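Local coordinates for protein probable starch synthase 4, chloroplastic/amyloplastic (Arabidopsis thaliana, PDB 6GNE) that belongs to the starch synthase family of GT-B fold glycosyltransferases and is modelled here with adenosine-5'-diphosphate and bound glycans, at residues 220-231 against 253-262. Numbering follows the deposited sequence.
With GLC (alpha-D-glucopyranose), chain D; AC1 (4,6-dideoxy-4-{[(1S,4R,5S,6S)-4,5,6-trihydroxy-3-(hydroxymethyl)cyclohex-2-en-1-yl]amino}-alpha-D-glucopyranose), chain C.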
# COMPACT_ATOMS: atom_id res chain seq x y z
N ILE A 220 -8.61 9.35 14.10
CA ILE A 220 -7.49 10.05 14.73
C ILE A 220 -7.86 10.34 16.19
O ILE A 220 -7.06 10.17 17.09
CB ILE A 220 -7.09 11.33 14.00
CG1 ILE A 220 -6.46 11.01 12.63
CG2 ILE A 220 -6.14 12.20 14.83
CD1 ILE A 220 -6.60 12.12 11.59
N ILE A 221 -9.09 10.76 16.41
CA ILE A 221 -9.55 11.15 17.74
C ILE A 221 -9.73 9.97 18.69
O ILE A 221 -9.22 9.95 19.79
CB ILE A 221 -10.82 12.01 17.62
CG1 ILE A 221 -10.43 13.35 16.94
CG2 ILE A 221 -11.46 12.30 18.99
CD1 ILE A 221 -11.59 14.12 16.39
N PHE A 222 -10.42 8.95 18.22
CA PHE A 222 -10.78 7.80 19.06
C PHE A 222 -9.73 6.70 19.23
O PHE A 222 -9.93 5.79 20.00
CB PHE A 222 -12.11 7.20 18.57
CG PHE A 222 -13.29 8.05 18.91
CD1 PHE A 222 -13.98 7.83 20.09
CD2 PHE A 222 -13.72 9.09 18.08
CE1 PHE A 222 -15.08 8.61 20.44
CE2 PHE A 222 -14.79 9.90 18.45
CZ PHE A 222 -15.47 9.64 19.63
N SER A 223 -8.61 6.76 18.51
CA SER A 223 -7.62 5.69 18.58
C SER A 223 -6.59 6.03 19.62
O SER A 223 -6.31 7.18 19.82
CB SER A 223 -6.98 5.48 17.22
OG SER A 223 -7.97 5.14 16.26
N ASN A 224 -6.02 5.01 20.25
CA ASN A 224 -4.94 5.21 21.22
C ASN A 224 -3.57 5.40 20.55
O ASN A 224 -2.65 5.96 21.18
CB ASN A 224 -4.86 3.99 22.16
CG ASN A 224 -6.16 3.74 22.87
OD1 ASN A 224 -6.91 2.78 22.58
ND2 ASN A 224 -6.48 4.64 23.76
N ILE A 225 -3.45 4.90 19.31
CA ILE A 225 -2.23 5.00 18.52
C ILE A 225 -2.64 5.36 17.10
O ILE A 225 -3.52 4.71 16.54
CB ILE A 225 -1.44 3.64 18.47
CG1 ILE A 225 -1.12 3.11 19.88
CG2 ILE A 225 -0.13 3.79 17.71
CD1 ILE A 225 -0.80 1.62 19.90
N VAL A 226 -2.01 6.38 16.52
CA VAL A 226 -2.27 6.76 15.12
C VAL A 226 -0.97 6.81 14.37
O VAL A 226 -0.07 7.55 14.76
CB VAL A 226 -2.94 8.15 15.01
CG1 VAL A 226 -3.32 8.41 13.55
CG2 VAL A 226 -4.15 8.28 15.98
N THR A 227 -0.85 6.04 13.29
CA THR A 227 0.36 6.11 12.43
C THR A 227 0.05 6.41 10.99
O THR A 227 -1.08 6.27 10.53
CB THR A 227 1.24 4.83 12.49
OG1 THR A 227 0.74 3.82 11.60
CG2 THR A 227 1.33 4.28 13.91
N THR A 228 1.09 6.87 10.29
CA THR A 228 1.12 6.84 8.85
C THR A 228 2.44 6.23 8.40
O THR A 228 3.29 5.86 9.22
CB THR A 228 0.83 8.20 8.21
OG1 THR A 228 0.66 8.02 6.81
CG2 THR A 228 1.94 9.20 8.46
N VAL A 229 2.62 6.16 7.10
CA VAL A 229 3.51 5.17 6.52
C VAL A 229 4.93 5.69 6.14
O VAL A 229 5.72 4.91 5.55
CB VAL A 229 2.79 4.45 5.37
CG1 VAL A 229 1.64 3.62 5.97
CG2 VAL A 229 2.25 5.44 4.33
N SER A 230 5.27 6.93 6.52
CA SER A 230 6.68 7.37 6.50
C SER A 230 6.90 8.60 7.36
O SER A 230 6.01 9.42 7.47
CB SER A 230 7.16 7.66 5.07
OG SER A 230 6.55 8.83 4.55
N PRO A 231 8.08 8.74 7.97
CA PRO A 231 8.35 9.98 8.75
C PRO A 231 8.14 11.31 7.96
O PRO A 231 7.54 12.25 8.48
CB PRO A 231 9.84 9.83 9.15
CG PRO A 231 10.15 8.38 9.05
CD PRO A 231 9.19 7.76 8.07
N HIS A 253 -3.35 16.34 18.23
CA HIS A 253 -3.12 14.98 18.70
C HIS A 253 -1.71 14.47 18.34
O HIS A 253 -1.53 13.26 18.17
CB HIS A 253 -4.20 14.04 18.14
CG HIS A 253 -5.54 14.27 18.76
ND1 HIS A 253 -6.57 14.92 18.09
CD2 HIS A 253 -6.02 13.97 19.99
CE1 HIS A 253 -7.62 15.00 18.89
NE2 HIS A 253 -7.30 14.44 20.04
N SER A 254 -0.73 15.36 18.25
CA SER A 254 0.60 14.97 17.78
C SER A 254 1.31 13.93 18.68
O SER A 254 1.99 13.05 18.17
CB SER A 254 1.49 16.19 17.55
OG SER A 254 1.89 16.72 18.77
N LYS A 255 1.12 14.01 19.99
CA LYS A 255 1.76 13.08 20.94
C LYS A 255 1.59 11.57 20.59
O LYS A 255 2.49 10.79 20.84
CB LYS A 255 1.22 13.27 22.36
CG LYS A 255 1.49 14.56 23.17
CD LYS A 255 0.95 14.31 24.60
CE LYS A 255 0.18 15.48 25.27
NZ LYS A 255 1.04 16.51 25.94
N LYS A 256 0.43 11.19 20.05
CA LYS A 256 0.12 9.80 19.71
C LYS A 256 0.23 9.48 18.21
O LYS A 256 -0.04 8.34 17.82
CB LYS A 256 -1.27 9.39 20.23
CG LYS A 256 -2.44 9.99 19.47
CD LYS A 256 -3.77 9.79 20.22
CE LYS A 256 -4.92 10.29 19.36
NZ LYS A 256 -6.25 9.94 19.93
N PHE A 257 0.64 10.47 17.41
CA PHE A 257 0.76 10.36 15.95
C PHE A 257 2.21 10.21 15.55
O PHE A 257 3.04 11.04 15.89
CB PHE A 257 0.21 11.61 15.24
CG PHE A 257 0.34 11.59 13.74
CD1 PHE A 257 -0.10 10.51 12.99
CD2 PHE A 257 0.86 12.69 13.06
CE1 PHE A 257 0.01 10.51 11.60
CE2 PHE A 257 0.95 12.71 11.68
CZ PHE A 257 0.54 11.61 10.95
N ILE A 258 2.52 9.17 14.81
CA ILE A 258 3.89 8.97 14.38
C ILE A 258 3.95 8.32 12.99
O ILE A 258 3.11 7.53 12.67
CB ILE A 258 4.69 8.18 15.44
CG1 ILE A 258 6.18 8.17 15.10
CG2 ILE A 258 4.12 6.78 15.61
CD1 ILE A 258 7.06 7.99 16.32
N GLY A 259 4.94 8.70 12.20
CA GLY A 259 5.15 8.16 10.88
C GLY A 259 6.21 7.08 10.92
O GLY A 259 7.29 7.31 11.43
N ILE A 260 5.89 5.91 10.37
CA ILE A 260 6.79 4.76 10.38
C ILE A 260 6.88 4.21 8.96
O ILE A 260 5.86 3.79 8.38
CB ILE A 260 6.26 3.63 11.29
CG1 ILE A 260 6.23 4.05 12.75
CG2 ILE A 260 7.12 2.37 11.15
CD1 ILE A 260 5.42 3.10 13.64
N LEU A 261 8.10 4.19 8.44
CA LEU A 261 8.36 3.74 7.07
C LEU A 261 7.97 2.28 6.91
O LEU A 261 8.46 1.43 7.66
CB LEU A 261 9.84 3.92 6.70
CG LEU A 261 10.21 3.78 5.22
CD1 LEU A 261 9.53 4.83 4.31
CD2 LEU A 261 11.73 3.85 5.10
N ASN A 262 7.08 2.00 5.96
CA ASN A 262 6.72 0.62 5.63
C ASN A 262 8.01 -0.19 5.29
O ASN A 262 8.96 0.35 4.69
CB ASN A 262 5.80 0.54 4.42
CG ASN A 262 4.42 1.10 4.66
OD1 ASN A 262 3.75 1.51 3.70
ND2 ASN A 262 3.93 1.06 5.90
C1 GLC D . -12.36 8.13 23.23
C2 GLC D . -11.49 9.28 22.71
C3 GLC D . -11.94 10.63 23.27
C4 GLC D . -13.43 10.77 22.96
C5 GLC D . -14.16 9.66 23.74
C6 GLC D . -15.69 9.75 23.72
O2 GLC D . -10.12 9.08 23.00
O3 GLC D . -11.19 11.72 22.72
O4 GLC D . -13.93 12.10 23.20
O5 GLC D . -13.76 8.41 23.17
O6 GLC D . -16.30 8.46 23.90
C1 AC1 C . -6.49 2.63 -1.27
O2 AC1 C . -6.75 3.78 0.85
C2 AC1 C . -5.81 3.07 0.03
C4A AC1 C . 1.52 3.68 0.44
C3 AC1 C . -4.53 3.89 -0.24
O3 AC1 C . -3.95 4.19 1.03
C4 AC1 C . -3.59 3.09 -1.15
N4A AC1 C . -2.29 3.74 -1.42
C5 AC1 C . -4.37 2.80 -2.43
O5 AC1 C . -5.52 2.01 -2.11
C6 AC1 C . -3.59 2.00 -3.45
C1B AC1 C . -1.30 4.08 -0.39
C2B AC1 C . -0.17 5.02 -0.88
O2B AC1 C . -0.43 5.60 -2.17
C3B AC1 C . 1.22 4.41 -0.86
O3B AC1 C . 2.14 5.49 -0.92
O4 AC1 C . 2.80 3.05 0.33
C5B AC1 C . 0.45 2.69 0.78
C7B AC1 C . -0.81 2.85 0.35
C6B AC1 C . 0.77 1.52 1.68
O6B AC1 C . 1.16 1.97 2.98
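Val226, Thr227 and Thr228 pair in parallel with Phe257, Ile258 and Gly259, the axes of strands 225-228 and 257-259 approaching to 4.7 Å at an angle of 27°. The ladder runs from Val226 N on Lys256 O, through Ile258 N on Val226 O and Thr228 N on Ile258 O, to the nearly straight bond from Ile260 N to Thr228 O (2.8 Å, 172° at the hydrogen). Beyond the strands, Asn262 N still reaches Val229 O. On one face, Phe257 has CG anti to the backbone N (chi1 178°), which carries the ring obliquely alongside strand 225-228: CD1 meets Val226 CG1 at 3.9 Å and CZ meets Thr228 CG2 at 3.7 Å, while Val226 O sits at the ring edge. Helix 231-238 adjoins this face through Val237 and Ala234. On the other face, covered by helix 484-499, whose Leu493 meets Ile258, the methyls Thr227 CG2 and Ile258 CG2 touch; Thr227 OG1 turns to Thr173 and Tyr490. At the helix 215-222 end, the extended Lys256 chain passes Val226 CG2 and carries NZ to Ser223 O (2.8 Å), nearly in line with the carbonyl, with weak bonds to Ile220 O and Ile221 O. The His253 ring brings CE1 to Ile221 CG1 at 3.8 Å. At the far end, Val229 CG1 lies beside the amide ND2 of Asn262, 3.4 Å away, and Asn262 OD1 accepts a hydrogen bond from O6B of AC1 (2.7 Å). The lysine ammonium probably offsets the partial negative charge of carbonyls at the helix C-terminus, where Ile221 O is shared with glucose O2, also weakly; hydrogen bonding past the ladder, in the N-terminal Rossmann-like domain, probably helps place the Asn262 side chain in the AC1 pocket.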